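Local coordinates for protein alginate Lyase (Alteromonas sp., PDB 1J1T) that cleaves alginate, a polymer of guluronate and mannuronate, probably by beta-elimination as in other polysaccharide lyases, and binds calcium, at residues S100-S105 against V124-R129. Numbering follows the deposited sequence.
Sequences SKVYVS and VYVRLR. With SO4 (sulfate ion), chain C.
Y103 OH, which lies against R127 CD at 3.6 Å, is gripped by two groups. Y103 OH donates to sulfate O3 (2.7 Å). K101 NZ gives Y103 OH a second, weak bond (2.9 Å). The sulfate, a likely crystallisation additive, also takes a hydrogen bond from K85. The Y103 and Y125 rings are nearly parallel, at 10°, but offset, with little overlap. Y103 CB sits over the Y125 face, 3.8 Å from its centroid, as a CH-pi contact. Y125 CG stands between its own backbone N and carbonyl carbon (chi1 58°), which leans the ring over Y103. S105 OG meets the edge of that ring, 3.5 Å from Y125 CE1. The R127 chain runs past the Y103 ring to salt bridges with E109 and E135; E135 also pairs with K101. The strands run antiparallel. K101 pairs with R127, and Y103 with Y125, through two backbone bonds each. On the other face, S100 CB is tight against L128 CD2 (3.5 Å), and V102 meets V126. Strands 98-105 and 121-129 are neighbours in one antiparallel sheet of the beta-jelly-roll sandwich, as in the concanavalin clan, flanked by strands 85-92 and 135-144. V126 and L128 pack on F169 of strand 167-172 in the second sheet.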
loop_
_atom_site.group_PDB
_atom_site.type_symbol
_atom_site.label_atom_id
_atom_site.label_comp_id
_atom_site.label_asym_id
_atom_site.label_seq_id
_atom_site.Cartn_x
_atom_site.Cartn_y
_atom_site.Cartn_z
ATOM N N SER A 100 2.571 4.695 -8.340
ATOM C CA SER A 100 3.573 4.114 -7.458
ATOM C C SER A 100 2.858 3.136 -6.538
ATOM O O SER A 100 1.721 3.372 -6.129
ATOM C CB SER A 100 4.273 5.196 -6.622
ATOM O OG SER A 100 3.473 5.609 -5.529
ATOM N N LYS A 101 3.518 2.026 -6.230
ATOM C CA LYS A 101 2.945 1.023 -5.348
ATOM C C LYS A 101 4.057 0.356 -4.555
ATOM O O LYS A 101 5.099 -0.001 -5.108
ATOM C CB LYS A 101 2.194 -0.037 -6.154
ATOM C CG LYS A 101 0.888 0.441 -6.774
ATOM C CD LYS A 101 0.286 -0.634 -7.665
ATOM C CE LYS A 101 1.197 -0.915 -8.856
ATOM N NZ LYS A 101 0.619 -1.915 -9.797
ATOM N N VAL A 102 3.842 0.213 -3.256
ATOM C CA VAL A 102 4.818 -0.446 -2.397
ATOM C C VAL A 102 4.141 -1.712 -1.902
ATOM O O VAL A 102 3.033 -1.668 -1.357
ATOM C CB VAL A 102 5.220 0.434 -1.203
ATOM C CG1 VAL A 102 6.197 -0.313 -0.314
ATOM C CG2 VAL A 102 5.844 1.725 -1.708
ATOM N N TYR A 103 4.815 -2.836 -2.104
ATOM C CA TYR A 103 4.294 -4.142 -1.732
ATOM C C TYR A 103 5.064 -4.845 -0.629
ATOM O O TYR A 103 6.240 -4.576 -0.389
ATOM C CB TYR A 103 4.347 -5.091 -2.929
ATOM C CG TYR A 103 3.600 -4.680 -4.171
ATOM C CD1 TYR A 103 2.402 -5.306 -4.520
ATOM C CD2 TYR A 103 4.123 -3.721 -5.039
ATOM C CE1 TYR A 103 1.746 -4.995 -5.709
ATOM C CE2 TYR A 103 3.471 -3.402 -6.231
ATOM C CZ TYR A 103 2.285 -4.046 -6.556
ATOM O OH TYR A 103 1.641 -3.752 -7.737
ATOM N N VAL A 104 4.368 -5.777 0.011
ATOM C CA VAL A 104 4.925 -6.655 1.026
ATOM C C VAL A 104 4.245 -7.947 0.579
ATOM O O VAL A 104 3.055 -8.147 0.832
ATOM C CB VAL A 104 4.466 -6.304 2.456
ATOM C CG1 VAL A 104 5.054 -7.310 3.437
ATOM C CG2 VAL A 104 4.923 -4.895 2.830
ATOM N N SER A 105 4.977 -8.803 -0.131
ATOM C CA SER A 105 4.367 -10.029 -0.624
ATOM C C SER A 105 5.232 -11.273 -0.547
ATOM O O SER A 105 6.462 -11.227 -0.654
ATOM C CB SER A 105 3.884 -9.836 -2.065
ATOM O OG SER A 105 4.923 -10.048 -2.994
ATOM N N VAL A 124 9.750 -6.957 -0.006
ATOM C CA VAL A 124 9.218 -5.604 0.095
ATOM C C VAL A 124 9.834 -4.904 -1.098
ATOM O O VAL A 124 11.056 -4.778 -1.190
ATOM C CB VAL A 124 9.652 -4.885 1.387
ATOM C CG1 VAL A 124 9.100 -3.458 1.388
ATOM C CG2 VAL A 124 9.141 -5.649 2.607
ATOM N N TYR A 125 8.989 -4.472 -2.025
ATOM C CA TYR A 125 9.477 -3.823 -3.221
ATOM C C TYR A 125 8.552 -2.715 -3.677
ATOM O O TYR A 125 7.466 -2.533 -3.126
ATOM C CB TYR A 125 9.637 -4.848 -4.347
ATOM C CG TYR A 125 8.372 -5.602 -4.703
ATOM C CD1 TYR A 125 7.969 -6.720 -3.971
ATOM C CD2 TYR A 125 7.589 -5.212 -5.794
ATOM C CE1 TYR A 125 6.818 -7.439 -4.324
ATOM C CE2 TYR A 125 6.441 -5.920 -6.153
ATOM C CZ TYR A 125 6.062 -7.034 -5.417
ATOM O OH TYR A 125 4.940 -7.749 -5.789
ATOM N N VAL A 126 8.990 -1.984 -4.695
ATOM C CA VAL A 126 8.204 -0.888 -5.237
ATOM C C VAL A 126 8.107 -0.948 -6.754
ATOM O O VAL A 126 9.033 -1.388 -7.432
ATOM C CB VAL A 126 8.815 0.481 -4.848
ATOM C CG1 VAL A 126 10.227 0.596 -5.394
ATOM C CG2 VAL A 126 7.952 1.612 -5.391
ATOM N N ARG A 127 6.965 -0.521 -7.275
ATOM C CA ARG A 127 6.735 -0.458 -8.713
ATOM C C ARG A 127 6.423 1.004 -9.005
ATOM O O ARG A 127 5.530 1.587 -8.386
ATOM C CB ARG A 127 5.538 -1.321 -9.125
ATOM C CG ARG A 127 5.872 -2.777 -9.412
ATOM C CD ARG A 127 4.615 -3.585 -9.716
ATOM N NE ARG A 127 4.944 -4.944 -10.137
ATOM C CZ ARG A 127 5.398 -5.262 -11.345
ATOM N NH1 ARG A 127 5.567 -4.320 -12.263
ATOM N NH2 ARG A 127 5.710 -6.521 -11.628
ATOM N N LEU A 128 7.170 1.593 -9.931
ATOM C CA LEU A 128 6.980 2.985 -10.318
ATOM C C LEU A 128 6.721 3.051 -11.818
ATOM O O LEU A 128 7.434 2.430 -12.601
ATOM C CB LEU A 128 8.229 3.803 -9.978
ATOM C CG LEU A 128 8.638 3.846 -8.500
ATOM C CD1 LEU A 128 9.948 4.609 -8.363
ATOM C CD2 LEU A 128 7.534 4.508 -7.669
ATOM N N ARG A 129 5.704 3.804 -12.222
ATOM C CA ARG A 129 5.390 3.926 -13.642
ATOM C C ARG A 129 6.157 5.112 -14.212
ATOM O O ARG A 129 5.896 6.258 -13.840
ATOM C CB ARG A 129 3.883 4.126 -13.840
ATOM C CG ARG A 129 3.429 4.039 -15.297
ATOM C CD ARG A 129 1.914 4.103 -15.387
ATOM N NE ARG A 129 1.303 3.062 -14.566
ATOM C CZ ARG A 129 1.334 1.764 -14.851
ATOM N NH1 ARG A 129 0.758 0.892 -14.035
ATOM N NH2 ARG A 129 1.921 1.337 -15.964
HETATM S S SO4 C . 0.524 -6.735 -9.572
HETATM O O1 SO4 C . 1.496 -7.280 -8.605
HETATM O O2 SO4 C . -0.577 -7.700 -9.768
HETATM O O3 SO4 C . -0.024 -5.466 -9.053
HETATM O O4 SO4 C . 1.198 -6.491 -10.863
HETATM O O HOH W 1 4.058 -10.594 -6.313
#